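Local coordinates for protein endolysin (Clostridium phage phiCD27, PDB 3QAY) that probably cleaves the amide bond between N-acetylmuramic acid and L-alanine in Clostridium difficile peptidoglycan, as a zinc-dependent endolysin amidase, at residues Q29-K32 / S33-P36; L106-A109 / T110-C113. All coordinates share one frame; numbering follows the deposited sequence.

Contact 1: Q29-K32 / S33-P36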
loop_
_atom_site.group_PDB
_atom_site.type_symbol
_atom_site.label_atom_id
_atom_site.label_comp_id
_atom_site.label_asym_id
_atom_site.label_seq_id
_atom_site.Cartn_x
_atom_site.Cartn_y
_atom_site.Cartn_z
ATOM N N GLN A 29 0.478 -11.434 -2.788
ATOM C CA GLN A 29 -0.516 -12.214 -2.051
ATOM C C GLN A 29 -0.848 -11.561 -0.707
ATOM O O GLN A 29 -2.023 -11.451 -0.361
ATOM C CB GLN A 29 -0.052 -13.662 -1.829
ATOM C CG GLN A 29 0.118 -14.501 -3.113
ATOM C CD GLN A 29 -1.189 -14.739 -3.876
ATOM O OE1 GLN A 29 -2.283 -14.710 -3.301
ATOM N NE2 GLN A 29 -1.076 -14.966 -5.181
ATOM N N TYR A 30 0.171 -11.129 0.046
ATOM C CA TYR A 30 -0.083 -10.449 1.329
ATOM C C TYR A 30 -0.987 -9.237 1.129
ATOM O O TYR A 30 -2.012 -9.095 1.799
ATOM C CB TYR A 30 1.212 -10.008 2.031
ATOM C CG TYR A 30 0.921 -9.361 3.375
ATOM C CD1 TYR A 30 0.709 -10.138 4.503
ATOM C CD2 TYR A 30 0.801 -7.980 3.500
ATOM C CE1 TYR A 30 0.419 -9.566 5.729
ATOM C CE2 TYR A 30 0.504 -7.391 4.725
ATOM C CZ TYR A 30 0.316 -8.190 5.833
ATOM O OH TYR A 30 0.019 -7.624 7.049
ATOM N N ASN A 31 -0.613 -8.376 0.189
ATOM C CA ASN A 31 -1.357 -7.141 -0.053
ATOM C C ASN A 31 -2.736 -7.363 -0.681
ATOM O O ASN A 31 -3.659 -6.590 -0.437
ATOM C CB ASN A 31 -0.506 -6.162 -0.878
ATOM C CG ASN A 31 0.661 -5.583 -0.074
ATOM O OD1 ASN A 31 1.792 -5.501 -0.564
ATOM N ND2 ASN A 31 0.392 -5.188 1.159
ATOM N N LYS A 32 -2.884 -8.432 -1.459
ATOM C CA LYS A 32 -4.204 -8.876 -1.919
ATOM C C LYS A 32 -5.112 -9.204 -0.717
ATOM O O LYS A 32 -6.315 -8.930 -0.743
ATOM C CB LYS A 32 -4.058 -10.088 -2.856
ATOM C CG LYS A 32 -5.363 -10.748 -3.284
ATOM C CD LYS A 32 -5.117 -11.936 -4.204
ATOM C CE LYS A 32 -6.430 -12.531 -4.712
ATOM N NZ LYS A 32 -6.196 -13.687 -5.626
ATOM N N SER A 33 -4.527 -9.786 0.327
ATOM C CA SER A 33 -5.251 -10.100 1.565
ATOM C C SER A 33 -5.493 -8.877 2.451
ATOM O O SER A 33 -6.569 -8.734 3.011
ATOM C CB SER A 33 -4.510 -11.176 2.370
ATOM O OG SER A 33 -4.616 -12.437 1.739
ATOM N N LEU A 34 -4.490 -8.013 2.584
ATOM C CA LEU A 34 -4.607 -6.788 3.395
ATOM C C LEU A 34 -5.615 -5.761 2.847
ATOM O O LEU A 34 -6.347 -5.131 3.609
ATOM C CB LEU A 34 -3.240 -6.109 3.510
ATOM C CG LEU A 34 -3.197 -4.793 4.303
ATOM C CD1 LEU A 34 -3.679 -5.025 5.724
ATOM C CD2 LEU A 34 -1.782 -4.207 4.283
ATOM N N ALA A 35 -5.622 -5.580 1.530
ATOM C CA ALA A 35 -6.401 -4.508 0.891
ATOM C C ALA A 35 -7.868 -4.436 1.352
ATOM O O ALA A 35 -8.324 -3.368 1.748
ATOM C CB ALA A 35 -6.316 -4.618 -0.640
ATOM N N PRO A 36 -8.605 -5.566 1.304
ATOM C CA PRO A 36 -10.003 -5.576 1.759
ATOM C C PRO A 36 -10.186 -5.337 3.259
ATOM O O PRO A 36 -11.185 -4.755 3.664
ATOM C CB PRO A 36 -10.495 -6.970 1.372
ATOM C CG PRO A 36 -9.286 -7.775 1.179
ATOM C CD PRO A 36 -8.230 -6.854 0.697
#
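Leu34 reaches back along the helix, and its CD2 methyl touches both the Tyr30 ring and the Asn31 amide. This branch is 3.9 Å from Tyr30 CE2, approaching the phenol ring obliquely, and just as far from Asn31 ND2. The ring is within range because Tyr30 carries its CG opposite the backbone N (chi1 -178°). An apolar leucine suits this buried place, where it also meets Ile166.

Ser33 is gripped through its backbone: its N bonds to Gln29 O at 3.1 Å and makes a weak second bond to Tyr30 O. Ser33 CB rests 3.3 Å from Tyr30 O, and chi1 of -72° sets OG beside the residue's own N, 3.5 Å from Gln29 O; so small a polar side chain fits close against the preceding turn. Leu34 N donates to Tyr30 O over 2.8 Å, and Ala35 N bonds to Asn31 O. Pro36 then interrupts the ladder: having no N-H to give, the proline sets its CD 3.2 Å from Lys32 O, and the helix kinks here. The Lys32 chain, extended beyond CG, carries NZ to a salt bridge with Glu56, a reach that suits a long lysine at a partly exposed position.

These residues belong to helix 27-44, the crossover between strands 3-8 and 48-52. Asn31 and Ala35 face strands 3-8 and 80-87, touching Val8 and Leu84; the side chain of Asn31 lies about 6 Å from the zinc, whose ligand Glu27 opens this same helix. Tyr30 meets Phe147 edge-to-face, and with Leu34 it packs against Ile166 of helix 152-175.

Contact 2: L106-A109 / T110-C113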
loop_
_atom_site.group_PDB
_atom_site.type_symbol
_atom_site.label_atom_id
_atom_site.label_comp_id
_atom_site.label_asym_id
_atom_site.label_seq_id
_atom_site.Cartn_x
_atom_site.Cartn_y
_atom_site.Cartn_z
ATOM N N LEU A 106 2.904 14.174 1.710
ATOM C CA LEU A 106 3.843 14.142 2.836
ATOM C C LEU A 106 3.136 14.104 4.200
ATOM O O LEU A 106 3.575 13.385 5.096
ATOM C CB LEU A 106 4.799 15.337 2.772
ATOM C CG LEU A 106 5.749 15.561 3.955
ATOM C CD1 LEU A 106 6.700 14.385 4.152
ATOM C CD2 LEU A 106 6.517 16.857 3.757
ATOM N N GLU A 107 2.046 14.858 4.357
ATOM C CA GLU A 107 1.307 14.865 5.626
ATOM C C GLU A 107 0.808 13.468 5.971
ATOM O O GLU A 107 1.047 12.968 7.075
ATOM C CB GLU A 107 0.109 15.810 5.572
ATOM C CG GLU A 107 0.448 17.280 5.453
ATOM C CD GLU A 107 -0.783 18.149 5.634
ATOM O OE1 GLU A 107 -1.349 18.629 4.623
ATOM O OE2 GLU A 107 -1.202 18.323 6.797
ATOM N N TYR A 108 0.101 12.853 5.025
ATOM C CA TYR A 108 -0.344 11.464 5.160
ATOM C C TYR A 108 0.832 10.531 5.441
ATOM O O TYR A 108 0.804 9.756 6.403
ATOM C CB TYR A 108 -1.056 10.995 3.884
ATOM C CG TYR A 108 -2.419 11.607 3.638
ATOM C CD1 TYR A 108 -3.441 11.500 4.582
ATOM C CD2 TYR A 108 -2.705 12.264 2.446
ATOM C CE1 TYR A 108 -4.699 12.046 4.349
ATOM C CE2 TYR A 108 -3.958 12.818 2.208
ATOM C CZ TYR A 108 -4.951 12.705 3.161
ATOM O OH TYR A 108 -6.194 13.255 2.926
ATOM N N ALA A 109 1.866 10.613 4.601
ATOM C CA ALA A 109 3.017 9.704 4.685
ATOM C C ALA A 109 3.664 9.687 6.072
ATOM O O ALA A 109 3.938 8.613 6.620
ATOM C CB ALA A 109 4.051 10.041 3.605
ATOM N N THR A 110 3.872 10.868 6.649
ATOM C CA THR A 110 4.535 11.001 7.953
ATOM C C THR A 110 3.719 10.362 9.077
ATOM O O THR A 110 4.258 9.659 9.930
ATOM C CB THR A 110 4.798 12.486 8.287
ATOM O OG1 THR A 110 5.614 13.069 7.257
ATOM C CG2 THR A 110 5.503 12.630 9.631
ATOM N N ARG A 111 2.412 10.596 9.060
ATOM C CA ARG A 111 1.535 10.035 10.076
ATOM C C ARG A 111 1.436 8.512 9.958
ATOM O O ARG A 111 1.495 7.813 10.964
ATOM C CB ARG A 111 0.150 10.684 10.015
ATOM C CG ARG A 111 0.146 12.167 10.395
ATOM C CD ARG A 111 -1.274 12.673 10.659
ATOM N NE ARG A 111 -2.178 12.380 9.539
ATOM C CZ ARG A 111 -2.526 13.235 8.576
ATOM N NH1 ARG A 111 -2.068 14.487 8.561
ATOM N NH2 ARG A 111 -3.356 12.836 7.618
ATOM N N ILE A 112 1.306 7.999 8.737
ATOM C CA ILE A 112 1.319 6.550 8.512
ATOM C C ILE A 112 2.619 5.945 9.044
ATOM O O ILE A 112 2.607 4.951 9.773
ATOM C CB ILE A 112 1.183 6.196 7.024
ATOM C CG1 ILE A 112 -0.208 6.560 6.504
ATOM C CG2 ILE A 112 1.436 4.713 6.808
ATOM C CD1 ILE A 112 -0.297 6.598 5.010
ATOM N N CYS A 113 3.738 6.565 8.680
ATOM C CA CYS A 113 5.051 6.125 9.135
ATOM C C CYS A 113 5.183 6.104 10.656
ATOM O O CYS A 113 5.711 5.145 11.219
ATOM C CB CYS A 113 6.138 7.006 8.530
ATOM S SG CYS A 113 6.553 6.514 6.862
#
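The Arg111 guanidinium has one face turned to the helix backbone: Glu107 O lies 3.7 Å above its plane and Tyr108 CA a little higher, both offset toward the rim. Its NH2 comes within 3.3 Å of Tyr108 CD1, approaching the phenol ring obliquely, with the two planes 76° apart. Arg111 CG, set beside the backbone N by chi1 (-67°), rests 3.5 Å from Glu107 O, and the bend at chi3 (-53°) then turns the guanidinium back over the preceding turn. NH1 lies near Glu107 CB, but the carboxylate stays beyond salt-bridge range, Glu107 OE2 being 4.3 Å from Arg111 NH1. Arg111 has firmer partners outside this turn: NE and NH2 donate to the carbonyls of Gly173 and Val174, so the long side chain with its several N-H donors ties helix 103-116 to helix 152-175.

Helix 103-116 is the crossover of a beta-alpha-beta unit between strands 96-100 and 122-127, at one side of the mixed sheet of this alpha/beta amidase fold. Its inward side carries Ala109, Ile112 and Cys113, compact or aliphatic residues that pack on Val98; Ala109, the smallest of the three, also touches Ala125.

The backbone ladder is uneven. Ile112 N bonds to Tyr108 O over 3.0 Å, whereas Arg111 N makes only a weak bond to Glu107 O. Thr110 N donates to Leu106 O, and Thr110 OG1 stands 3.0 Å from that same oxygen, close enough for a bond although its proton has a competing acceptor. The threonine's first torsion places OG1 beside Thr110's own N, so that both face Leu106 O; the hydroxyl also meets the Leu106 CD1 methyl at 3.5 Å. Cys113 N bonds to Ala109 O, and Cys113 SG sits 3.4 Å from that oxygen.

Both contacts are short stretches, about two turns each, of crossover helices in two beta-alpha-beta units on opposite sides of the chain's centre, their centres about 21 Å apart. Both are partly buried, contact 1 having four buried residues of eight against three in contact 2. Contact 1 is the more central and lies near the zinc site; its helix meets the inner strands 3-8 and 80-87, largely through apolar surfaces and an aromatic ring. Contact 2 is farther out, over strand 96-100 and the outermost strand 122-127, and its guanidinium crosses over polar backbone instead. Helix 152-175 is common to both: Ile166 receives the aromatic and aliphatic groups of contact 1, while carbonyls near its end receive the arginine of contact 2.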